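Local coordinates for Glyoxalase/bleomycin resistance protein/dioxygenase (Nostoc punctiforme PCC 73102, PDB 3KOL) that binds cobalt(II) in the crystal and probably acts as a metal-dependent enzyme of the glyoxalase/bleomycin resistance/dioxygenase superfamily, at residues Tyr98-Asp103 / Phe144-Arg149. Residues are numbered along the deposited sequence; the frame is centred on the assembly and turned at random.
Sequences YHLAFD and FMIEIR. With CO (cobalt (II) ion), chain C.
H99 and E147, on neighbouring parallel strands, bind the same cobalt ion: NE2 of H99 lies 2.1 Å from cobalt and OE1 of E147 also 2.1 Å. H22 of the second subunit and three waters complete the site, consistent with glyoxalase I, whose metal site is also formed between two subunits. CG of E147 is anti to its backbone N (chi1 168°) and the chain beyond is extended, carrying OE1 to the metal; the carboxylate plane is 37° from the imidazole. The second oxygen, OE2, accepts a hydrogen bond from one of the metal waters, tying the carboxylate to the coordination shell. A101, paired with E147 across the strands, sets its CB 3.7 Å from CB of E147. Beside H99, SE of selenomethionine M145 lies obliquely to the Y98 ring, 4.1 Å from CE1, a Met-aromatic contact. Farther along the same face, NH1 of R149 forms a salt bridge to OD1 of D103 at 2.7 Å; OD1 lies in the guanidinium plane, whereas NH1 comes to its anti side, 34° out of the carboxylate plane. D151 is a second partner of NH1. Four backbone bonds join the strands: L100 and F102 donate to M145 and E147, and E147 and R149 to L100 and F102. L100, I146 and F102 point to the reverse face, where the F144 ring edge, from the turn before the strand, meets CB of L100 (CE2 to CB 3.6 Å) and CG2 of I146 touches the F102 ring edge. There I146 packs on helix 30-40 and L100 on strand 17-27; strand 134-139 flanks 145-150, and beyond 96-104 an antiparallel strand of the second subunit continues the sheet.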
ATOM      1  N   TYR A  98       3.166  -3.646   6.516  1.00 12.79           N
ATOM      2  CA  TYR A  98       2.598  -3.649   7.867  1.00 13.65           C
ATOM      3  C   TYR A  98       1.082  -3.454   7.797  1.00 12.83           C
ATOM      4  O   TYR A  98       0.324  -4.324   8.212  1.00 12.50           O
ATOM      5  CB  TYR A  98       3.286  -2.541   8.672  1.00 16.49           C
ATOM      6  CG  TYR A  98       2.778  -2.267  10.072  1.00 20.63           C
ATOM      7  CD1 TYR A  98       1.985  -3.184  10.761  1.00 21.63           C
ATOM      8  CD2 TYR A  98       3.129  -1.080  10.719  1.00 21.60           C
ATOM      9  CE1 TYR A  98       1.550  -2.919  12.063  1.00 23.51           C
ATOM     10  CE2 TYR A  98       2.705  -0.812  12.013  1.00 23.29           C
ATOM     11  CZ  TYR A  98       1.918  -1.734  12.679  1.00 24.16           C
ATOM     12  OH  TYR A  98       1.507  -1.465  13.962  1.00 26.95           O
ATOM     13  N   HIS A  99       0.633  -2.312   7.288  1.00 11.06           N
ATOM     14  CA  HIS A  99      -0.801  -2.095   7.135  1.00 10.21           C
ATOM     15  C   HIS A  99      -1.121  -1.066   6.069  1.00  9.97           C
ATOM     16  O   HIS A  99      -0.249  -0.327   5.611  1.00  9.40           O
ATOM     17  CB  HIS A  99      -1.481  -1.715   8.467  1.00  8.51           C
ATOM     18  CG  HIS A  99      -1.066  -0.391   9.033  1.00  8.98           C
ATOM     19  ND1 HIS A  99       0.042  -0.239   9.839  1.00 10.86           N
ATOM     20  CD2 HIS A  99      -1.655   0.828   8.973  1.00  9.29           C
ATOM     21  CE1 HIS A  99       0.113   1.013  10.257  1.00 12.17           C
ATOM     22  NE2 HIS A  99      -0.904   1.682   9.747  1.00 11.92           N
ATOM     23  N   LEU A 100      -2.379  -1.058   5.654  1.00 10.19           N
ATOM     24  CA  LEU A 100      -2.869  -0.136   4.642  1.00 10.26           C
ATOM     25  C   LEU A 100      -4.002   0.631   5.315  1.00 11.11           C
ATOM     26  O   LEU A 100      -4.926   0.024   5.858  1.00 12.20           O
ATOM     27  CB  LEU A 100      -3.402  -0.914   3.431  1.00 10.14           C
ATOM     28  CG  LEU A 100      -4.169  -0.094   2.390  1.00 11.68           C
ATOM     29  CD1 LEU A 100      -3.258   0.976   1.787  1.00 13.06           C
ATOM     30  CD2 LEU A 100      -4.695  -1.023   1.305  1.00 14.21           C
ATOM     31  N   ALA A 101      -3.934   1.955   5.289  1.00 10.77           N
ATOM     32  CA  ALA A 101      -4.955   2.763   5.938  1.00 11.50           C
ATOM     33  C   ALA A 101      -5.769   3.618   4.985  1.00 11.45           C
ATOM     34  O   ALA A 101      -5.229   4.278   4.095  1.00 11.92           O
ATOM     35  CB  ALA A 101      -4.310   3.643   7.014  1.00 12.23           C
ATOM     36  N   PHE A 102      -7.081   3.590   5.196  1.00  8.53           N
ATOM     37  CA  PHE A 102      -8.043   4.352   4.406  1.00 10.00           C
ATOM     38  C   PHE A 102      -8.579   5.499   5.246  1.00 11.78           C
ATOM     39  O   PHE A 102      -8.794   5.350   6.447  1.00 12.02           O
ATOM     40  CB  PHE A 102      -9.215   3.458   3.999  1.00  9.41           C
ATOM     41  CG  PHE A 102      -8.851   2.387   3.017  1.00  8.54           C
ATOM     42  CD1 PHE A 102      -8.788   2.667   1.657  1.00  9.97           C
ATOM     43  CD2 PHE A 102      -8.573   1.096   3.452  1.00  8.60           C
ATOM     44  CE1 PHE A 102      -8.458   1.670   0.740  1.00  8.45           C
ATOM     45  CE2 PHE A 102      -8.239   0.096   2.547  1.00  8.91           C
ATOM     46  CZ  PHE A 102      -8.182   0.384   1.186  1.00  7.41           C
ATOM     47  N   ASP A 103      -8.807   6.636   4.604  1.00 12.57           N
ATOM     48  CA  ASP A 103      -9.330   7.811   5.277  1.00 13.91           C
ATOM     49  C   ASP A 103     -10.840   7.818   5.085  1.00 13.69           C
ATOM     50  O   ASP A 103     -11.336   7.395   4.040  1.00 14.29           O
ATOM     51  CB  ASP A 103      -8.726   9.076   4.660  1.00 15.86           C
ATOM     52  CG  ASP A 103      -9.179  10.341   5.356  1.00 17.73           C
ATOM     53  OD1 ASP A 103      -8.977  10.454   6.579  1.00 20.77           O
ATOM     54  OD2 ASP A 103      -9.736  11.227   4.678  1.00 20.11           O
ATOM     55  N   PHE A 144      -4.042  -9.631   6.280  1.00 13.44           N
ATOM     56  CA  PHE A 144      -3.366  -8.352   6.055  1.00 13.14           C
ATOM     57  C   PHE A 144      -4.124  -7.285   6.838  1.00 13.08           C
ATOM     58  O   PHE A 144      -5.342  -7.156   6.707  1.00 12.04           O
ATOM     59  CB  PHE A 144      -3.355  -7.989   4.568  1.00 13.24           C
ATOM     60  CG  PHE A 144      -2.644  -6.701   4.270  1.00 13.20           C
ATOM     61  CD1 PHE A 144      -1.293  -6.560   4.565  1.00 15.05           C
ATOM     62  CD2 PHE A 144      -3.328  -5.621   3.723  1.00 11.57           C
ATOM     63  CE1 PHE A 144      -0.631  -5.357   4.321  1.00 13.72           C
ATOM     64  CE2 PHE A 144      -2.677  -4.411   3.472  1.00 11.84           C
ATOM     65  CZ  PHE A 144      -1.326  -4.279   3.773  1.00 13.66           C
HETATM   66  N   MSE A 145      -3.405  -6.509   7.642  1.00 13.99           N
HETATM   67  CA  MSE A 145      -4.044  -5.496   8.472  1.00 14.49           C
HETATM   68  C   MSE A 145      -4.504  -4.230   7.761  1.00 14.28           C
HETATM   69  O   MSE A 145      -3.738  -3.585   7.048  1.00 11.04           O
HETATM   70  CB  MSE A 145      -3.125  -5.110   9.632  1.00 19.53           C
HETATM   71  CG  MSE A 145      -3.742  -4.099  10.576  1.00 28.47           C
HETATM   72 SE   MSE A 145      -2.531  -3.612  11.996  1.00 42.42          SE
HETATM   73  CE  MSE A 145      -3.088  -4.936  13.297  1.00 40.73           C
ATOM     74  N   ILE A 146      -5.766  -3.876   7.985  1.00 10.24           N
ATOM     75  CA  ILE A 146      -6.361  -2.683   7.394  1.00 10.69           C
ATOM     76  C   ILE A 146      -6.697  -1.690   8.500  1.00 12.04           C
ATOM     77  O   ILE A 146      -7.109  -2.077   9.590  1.00 11.23           O
ATOM     78  CB  ILE A 146      -7.670  -3.014   6.639  1.00  9.75           C
ATOM     79  CG1 ILE A 146      -7.385  -4.008   5.513  1.00  9.35           C
ATOM     80  CG2 ILE A 146      -8.300  -1.729   6.081  1.00  9.34           C
ATOM     81  CD1 ILE A 146      -6.409  -3.484   4.474  1.00  9.84           C
ATOM     82  N   GLU A 147      -6.496  -0.411   8.226  1.00 10.81           N
ATOM     83  CA  GLU A 147      -6.819   0.618   9.198  1.00 10.68           C
ATOM     84  C   GLU A 147      -7.799   1.583   8.564  1.00 11.95           C
ATOM     85  O   GLU A 147      -7.679   1.911   7.391  1.00 12.29           O
ATOM     86  CB  GLU A 147      -5.562   1.393   9.615  1.00 10.56           C
ATOM     87  CG  GLU A 147      -5.841   2.674  10.416  1.00 13.16           C
ATOM     88  CD  GLU A 147      -4.581   3.484  10.680  1.00 14.23           C
ATOM     89  OE1 GLU A 147      -3.483   2.959  10.412  1.00 14.10           O
ATOM     90  OE2 GLU A 147      -4.688   4.632  11.173  1.00 13.81           O
ATOM     91  N   ILE A 148      -8.807   1.990   9.321  1.00 11.72           N
ATOM     92  CA  ILE A 148      -9.739   2.998   8.837  1.00 11.25           C
ATOM     93  C   ILE A 148      -9.524   4.124   9.833  1.00 11.74           C
ATOM     94  O   ILE A 148      -9.576   3.900  11.038  1.00 13.27           O
ATOM     95  CB  ILE A 148     -11.211   2.523   8.869  1.00 11.14           C
ATOM     96  CG1 ILE A 148     -11.442   1.493   7.755  1.00 11.57           C
ATOM     97  CG2 ILE A 148     -12.147   3.725   8.685  1.00 12.19           C
ATOM     98  CD1 ILE A 148     -12.886   0.969   7.663  1.00 11.33           C
ATOM     99  N   ARG A 149      -9.244   5.323   9.337  1.00 13.26           N
ATOM    100  CA  ARG A 149      -9.000   6.452  10.222  1.00 14.68           C
ATOM    101  C   ARG A 149      -9.613   7.734   9.697  1.00 15.77           C
ATOM    102  O   ARG A 149      -9.959   7.832   8.521  1.00 15.38           O
ATOM    103  CB  ARG A 149      -7.491   6.625  10.430  1.00 16.97           C
ATOM    104  CG  ARG A 149      -6.681   6.763   9.137  1.00 18.36           C
ATOM    105  CD  ARG A 149      -6.784   8.172   8.572  1.00 21.56           C
ATOM    106  NE  ARG A 149      -6.105   9.139   9.431  1.00 24.13           N
ATOM    107  CZ  ARG A 149      -6.284  10.455   9.368  1.00 27.04           C
ATOM    108  NH1 ARG A 149      -7.127  10.975   8.485  1.00 27.76           N
ATOM    109  NH2 ARG A 149      -5.623  11.255  10.193  1.00 27.77           N
TER
HETATM  110 CO    CO C 302      -1.450   3.578  10.485  1.00 15.31          CO
HETATM  111  O   HOH W   1      -0.504  -6.955   8.298  1.00 14.02           O
HETATM  112  O   HOH W   2      -2.069   5.353  11.669  1.00 12.12           O
HETATM  113  O   HOH W   3      -1.209   2.948  12.404  1.00 25.40           O
HETATM  114  O   HOH W   4       0.592   4.259  10.982  1.00 15.30           O